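Local structure of fructose 1-phosphate kinase (Staphylococcus aureus, 2JG5) at residues A[36-41]-A[159-164]; A[45-50]-A[73-78]. The protein probably catalyses the ATP-dependent phosphorylation of fructose 1-phosphate to fructose 1,6-bisphosphate, as a pfkB-family sugar kinase of the LacC (tagatose 6-phosphate kinase) subfamily. All blocks are in the same frame, centred on the assembly; numbering follows the deposited sequence.

From the N terminus, the chain runs through strands 2-6, 10-16 and 25-36 before it enters helix 38-48. Both contacts use this helix. Its first turn joins strand 157-161 in interaction 1, and its last turn joins the turn between helix 61-73 and strand 77-82 in interaction 2. The shorter loop, from 45-50 to 73-78, falls wholly within the longer one, from 36-41 to 159-164, so the two nest and do not cross. Strands 77-82 and 157-161 belong to the same parallel sheet and lie on opposite sides of strand 2-6. The two contacts, with centres about 16 Å apart, thus tie one helix to both wings of the sheet.

Interaction 1: A[36-41]-A[159-164]; sequences GGKGIN and VVDAEK
Lys-38 and Asp-161 make the whole contact, a salt bridge between a helix start and a strand end. NZ of Lys-38 donates to OD2 of Asp-161 at 2.9 Å. The ammonium group meets that oxygen from above the carboxylate plane, about 50° out of it. The bond is one-sided, since OD1 of Asp-161 is 4.1 Å from NZ of Lys-38. The ammonium group is shared between two carboxylates: the stronger salt bridge of Lys-38 NZ goes to OD1 of Asp-249, while ND2 of Asn-41 bonds OD2 of Asp-249, so that both oxygens of that carboxylate are held from the helix start.

CE of Lys-38 comes along with NZ. It sits 3.2 Å from OD2 of Asp-161 and also lies 3.7 Å from the backbone O of Asp-161. The two side chains cross at about a right angle. The lysine chain bends at chi3 (73°) and chi4 (66°), which turns the ammonium end onto the carboxylate. The Asp-161 carboxylate is extended away from its own backbone N, toward the helix start. Ala-132 of the neighbouring strand touches both side chains.

The segment GGKGIN carries the glycine-rich sequence of the pfkB family, within the ribokinase-like fold. It links strand 25-36 of the small mixed sheet to helix 38-48 of the alpha/beta core. Asp-249 belongs to the family's G-x-G-D sequence, which in relatives lies at the site of phosphoryl transfer.

Backbone bonds set the helix start. Gly-37 is the N-cap, with a positive phi that suits glycine. O of Gly-37 accepts from N of Asn-41 at 2.9 Å, which closes the first turn.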
loop_
_atom_site.group_PDB
_atom_site.type_symbol
_atom_site.label_atom_id
_atom_site.label_comp_id
_atom_site.label_asym_id
_atom_site.label_seq_id
_atom_site.Cartn_x
_atom_site.Cartn_y
_atom_site.Cartn_z
ATOM N N GLY A 36 10.959 4.643 3.544
ATOM C CA GLY A 36 12.102 4.793 2.646
ATOM C C GLY A 36 12.243 6.177 2.044
ATOM O O GLY A 36 11.371 7.028 2.188
ATOM N N GLY A 37 13.350 6.376 1.336
ATOM C CA GLY A 37 13.718 7.663 0.777
ATOM C C GLY A 37 15.109 7.990 1.256
ATOM O O GLY A 37 15.496 7.611 2.364
ATOM N N LYS A 38 15.867 8.698 0.426
ATOM C CA LYS A 38 17.293 8.929 0.703
ATOM C C LYS A 38 17.515 9.724 1.997
ATOM O O LYS A 38 18.179 9.239 2.914
ATOM C CB LYS A 38 18.003 9.557 -0.507
ATOM C CG LYS A 38 18.245 8.555 -1.645
ATOM C CD LYS A 38 18.915 9.175 -2.876
ATOM C CE LYS A 38 20.392 9.495 -2.636
ATOM N NZ LYS A 38 21.237 8.277 -2.422
ATOM N N GLY A 39 16.924 10.917 2.077
ATOM C CA GLY A 39 17.022 11.749 3.276
ATOM C C GLY A 39 16.522 11.047 4.526
ATOM O O GLY A 39 17.108 11.184 5.598
ATOM N N ILE A 40 15.460 10.261 4.380
ATOM C CA ILE A 40 14.940 9.459 5.493
ATOM C C ILE A 40 15.979 8.439 5.972
ATOM O O ILE A 40 16.207 8.289 7.181
ATOM C CB ILE A 40 13.606 8.788 5.131
ATOM C CG1 ILE A 40 12.498 9.840 5.074
ATOM C CG2 ILE A 40 13.245 7.683 6.135
ATOM C CD1 ILE A 40 11.153 9.273 4.596
ATOM N N ASN A 41 16.619 7.762 5.020
ATOM C CA ASN A 41 17.662 6.797 5.332
ATOM C C ASN A 41 18.843 7.480 6.036
ATOM O O ASN A 41 19.388 6.949 7.005
ATOM C CB ASN A 41 18.110 6.057 4.065
ATOM C CG ASN A 41 17.177 4.893 3.683
ATOM O OD1 ASN A 41 16.140 4.646 4.321
ATOM N ND2 ASN A 41 17.559 4.163 2.639
ATOM N N VAL A 159 24.598 19.879 2.198
ATOM C CA VAL A 159 25.099 18.574 1.765
ATOM C C VAL A 159 24.178 17.996 0.693
ATOM O O VAL A 159 22.961 17.920 0.876
ATOM C CB VAL A 159 25.178 17.605 2.948
ATOM C CG1 VAL A 159 25.634 16.245 2.490
ATOM C CG2 VAL A 159 26.094 18.166 4.042
ATOM N N VAL A 160 24.757 17.596 -0.431
ATOM C CA VAL A 160 23.968 17.090 -1.538
ATOM C C VAL A 160 24.409 15.696 -1.968
ATOM O O VAL A 160 25.600 15.433 -2.174
ATOM C CB VAL A 160 24.012 18.062 -2.748
ATOM C CG1 VAL A 160 23.393 17.423 -3.997
ATOM C CG2 VAL A 160 23.317 19.363 -2.402
ATOM N N ASP A 161 23.423 14.812 -2.096
ATOM C CA ASP A 161 23.606 13.507 -2.708
ATOM C C ASP A 161 22.526 13.334 -3.784
ATOM O O ASP A 161 21.386 12.968 -3.494
ATOM C CB ASP A 161 23.552 12.413 -1.642
ATOM C CG ASP A 161 23.768 11.027 -2.206
ATOM O OD1 ASP A 161 24.317 10.892 -3.322
ATOM O OD2 ASP A 161 23.384 10.056 -1.516
ATOM N N ALA A 162 22.895 13.625 -5.027
ATOM C CA ALA A 162 21.941 13.654 -6.137
ATOM C C ALA A 162 22.572 13.183 -7.455
ATOM O O ALA A 162 23.762 12.892 -7.501
ATOM C CB ALA A 162 21.354 15.075 -6.289
ATOM N N GLU A 163 21.768 13.102 -8.514
ATOM C CA GLU A 163 22.259 12.811 -9.861
ATOM C C GLU A 163 23.228 13.912 -10.280
ATOM O O GLU A 163 23.158 15.038 -9.759
ATOM C CB GLU A 163 21.099 12.751 -10.861
ATOM C CG GLU A 163 20.044 11.670 -10.595
ATOM C CD GLU A 163 18.672 12.028 -11.194
ATOM O OE1 GLU A 163 17.691 12.171 -10.422
ATOM O OE2 GLU A 163 18.573 12.180 -12.437
ATOM N N LYS A 164 24.115 13.587 -11.223
ATOM C CA LYS A 164 25.230 14.469 -11.604
ATOM C C LYS A 164 24.854 15.936 -11.854
ATOM O O LYS A 164 25.472 16.829 -11.262
ATOM C CB LYS A 164 26.048 13.891 -12.774
ATOM C CG LYS A 164 25.293 13.724 -14.094
ATOM C CD LYS A 164 26.126 12.979 -15.149
ATOM C CE LYS A 164 25.837 11.470 -15.165
ATOM N NZ LYS A 164 24.489 11.146 -15.726
#

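Interaction 2: A[45-50]-A[73-78]; sequences VLKTLD and NSAIQS
The flat groups that Lys-47 meets are the peptide carbonyls of Ser-74 and Ala-75; no ring takes part. The aliphatic part of Lys-47 passes in front of the oxygen edge of the Ser-74 peptide, with CG 3.8 Å from Ser-74 O. The Ala-75 carbonyl is approached more from one face. There CD of Lys-47 lies above Ala-75 O at 3.9 Å. NZ of Lys-47 comes from the same face, tilted out of the peptide plane, and makes a weak hydrogen bond of 3.3 Å to Ala-75 O. CB of Ala-75 borders the ammonium end.

The rest is apolar. CD1 of Ile-76 rests on CB of Lys-47 at 3.7 Å, and CG1 of Ile-76 packs on CG of Lys-47 at 3.8 Å. Lys-47 and Ile-76 run antiparallel alongside each other. A bend at chi2 of Lys-47 (62°) carries the chain past Ile-76 toward the carbonyls. NZ of Lys-47 also has a long, weak ion pair with OE2 of Glu-52.

Both segments contain a helix end. Asp-50 closes helix 38-48, and Ala-75 closes helix 61-73, each with positive phi in a Schellman motif. The second of these turns leads into strand 77-82, parallel to strand 54-56. The contact therefore packs one helix end on the helix-to-strand turn of a beta-alpha-beta unit in the alpha/beta core of the ribokinase-like fold.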
loop_
_atom_site.group_PDB
_atom_site.type_symbol
_atom_site.label_atom_id
_atom_site.label_comp_id
_atom_site.label_asym_id
_atom_site.label_seq_id
_atom_site.Cartn_x
_atom_site.Cartn_y
_atom_site.Cartn_z
ATOM N N VAL A 45 20.315 6.456 9.670
ATOM C CA VAL A 45 21.705 6.152 10.018
ATOM C C VAL A 45 22.265 7.157 11.033
ATOM O O VAL A 45 22.953 6.764 11.975
ATOM C CB VAL A 45 22.629 6.021 8.781
ATOM C CG1 VAL A 45 24.030 5.576 9.202
ATOM C CG2 VAL A 45 22.052 5.025 7.790
ATOM N N LEU A 46 21.947 8.439 10.862
ATOM C CA LEU A 46 22.373 9.436 11.844
ATOM C C LEU A 46 21.862 9.002 13.208
ATOM O O LEU A 46 22.605 9.053 14.186
ATOM C CB LEU A 46 21.886 10.850 11.499
ATOM C CG LEU A 46 22.543 11.646 10.361
ATOM C CD1 LEU A 46 21.743 12.911 10.057
ATOM C CD2 LEU A 46 24.021 11.999 10.641
ATOM N N LYS A 47 20.610 8.532 13.256
ATOM C CA LYS A 47 19.997 8.055 14.507
ATOM C C LYS A 47 20.724 6.878 15.153
ATOM O O LYS A 47 20.990 6.901 16.360
ATOM C CB LYS A 47 18.519 7.701 14.303
ATOM C CG LYS A 47 17.772 7.438 15.604
ATOM C CD LYS A 47 17.772 8.682 16.489
ATOM C CE LYS A 47 17.475 8.344 17.947
ATOM N NZ LYS A 47 17.272 9.603 18.716
ATOM N N THR A 48 21.015 5.855 14.345
ATOM C CA THR A 48 21.864 4.713 14.721
ATOM C C THR A 48 23.209 5.187 15.320
ATOM O O THR A 48 23.798 4.508 16.154
ATOM C CB THR A 48 22.117 3.803 13.475
ATOM O OG1 THR A 48 20.868 3.318 12.956
ATOM C CG2 THR A 48 22.984 2.625 13.803
ATOM N N LEU A 49 23.669 6.363 14.896
ATOM C CA LEU A 49 24.937 6.924 15.349
ATOM C C LEU A 49 24.761 7.898 16.499
ATOM O O LEU A 49 25.735 8.505 16.958
ATOM C CB LEU A 49 25.672 7.612 14.189
ATOM C CG LEU A 49 26.114 6.724 13.015
ATOM C CD1 LEU A 49 26.461 7.583 11.797
ATOM C CD2 LEU A 49 27.286 5.828 13.408
ATOM N N ASP A 50 23.524 8.032 16.973
ATOM C CA ASP A 50 23.197 8.899 18.120
ATOM C C ASP A 50 23.227 10.381 17.749
ATOM O O ASP A 50 23.660 11.219 18.542
ATOM C CB ASP A 50 24.141 8.647 19.316
ATOM C CG ASP A 50 23.923 7.298 19.971
ATOM O OD1 ASP A 50 22.753 6.881 20.119
ATOM O OD2 ASP A 50 24.924 6.660 20.367
ATOM N N ASN A 73 8.277 6.657 16.165
ATOM C CA ASN A 73 8.568 5.446 16.935
ATOM C C ASN A 73 10.060 5.189 17.025
ATOM O O ASN A 73 10.529 4.559 17.971
ATOM C CB ASN A 73 7.879 4.220 16.333
ATOM C CG ASN A 73 6.360 4.304 16.393
ATOM O OD1 ASN A 73 5.785 5.175 17.055
ATOM N ND2 ASN A 73 5.703 3.395 15.684
ATOM N N SER A 74 10.793 5.684 16.033
ATOM C CA SER A 74 12.245 5.565 15.981
ATOM C C SER A 74 12.964 6.723 16.707
ATOM O O SER A 74 14.201 6.763 16.752
ATOM C CB SER A 74 12.693 5.497 14.522
ATOM O OG SER A 74 13.897 4.767 14.399
ATOM N N ALA A 75 12.185 7.644 17.280
ATOM C CA ALA A 75 12.705 8.846 17.941
ATOM C C ALA A 75 13.420 9.788 16.961
ATOM O O ALA A 75 14.412 10.440 17.308
ATOM C CB ALA A 75 13.613 8.485 19.131
ATOM N N ILE A 76 12.912 9.841 15.732
ATOM C CA ILE A 76 13.381 10.813 14.754
ATOM C C ILE A 76 12.277 11.846 14.495
ATOM O O ILE A 76 11.128 11.492 14.217
ATOM C CB ILE A 76 13.872 10.144 13.445
ATOM C CG1 ILE A 76 14.994 9.148 13.750
ATOM C CG2 ILE A 76 14.366 11.195 12.460
ATOM C CD1 ILE A 76 15.263 8.126 12.673
ATOM N N GLN A 77 12.633 13.121 14.617
ATOM C CA GLN A 77 11.689 14.213 14.397
ATOM C C GLN A 77 11.471 14.425 12.907
ATOM O O GLN A 77 12.327 14.067 12.086
ATOM C CB GLN A 77 12.189 15.513 15.044
ATOM C CG GLN A 77 12.408 15.430 16.542
ATOM C CD GLN A 77 13.104 16.667 17.094
ATOM O OE1 GLN A 77 14.282 16.623 17.483
ATOM N NE2 GLN A 77 12.378 17.782 17.128
ATOM N N SER A 78 10.314 14.990 12.567
ATOM C CA SER A 78 9.979 15.331 11.198
ATOM C C SER A 78 9.090 16.570 11.147
ATOM O O SER A 78 8.346 16.873 12.082
ATOM C CB SER A 78 9.313 14.152 10.478
ATOM O OG SER A 78 7.979 13.943 10.925
#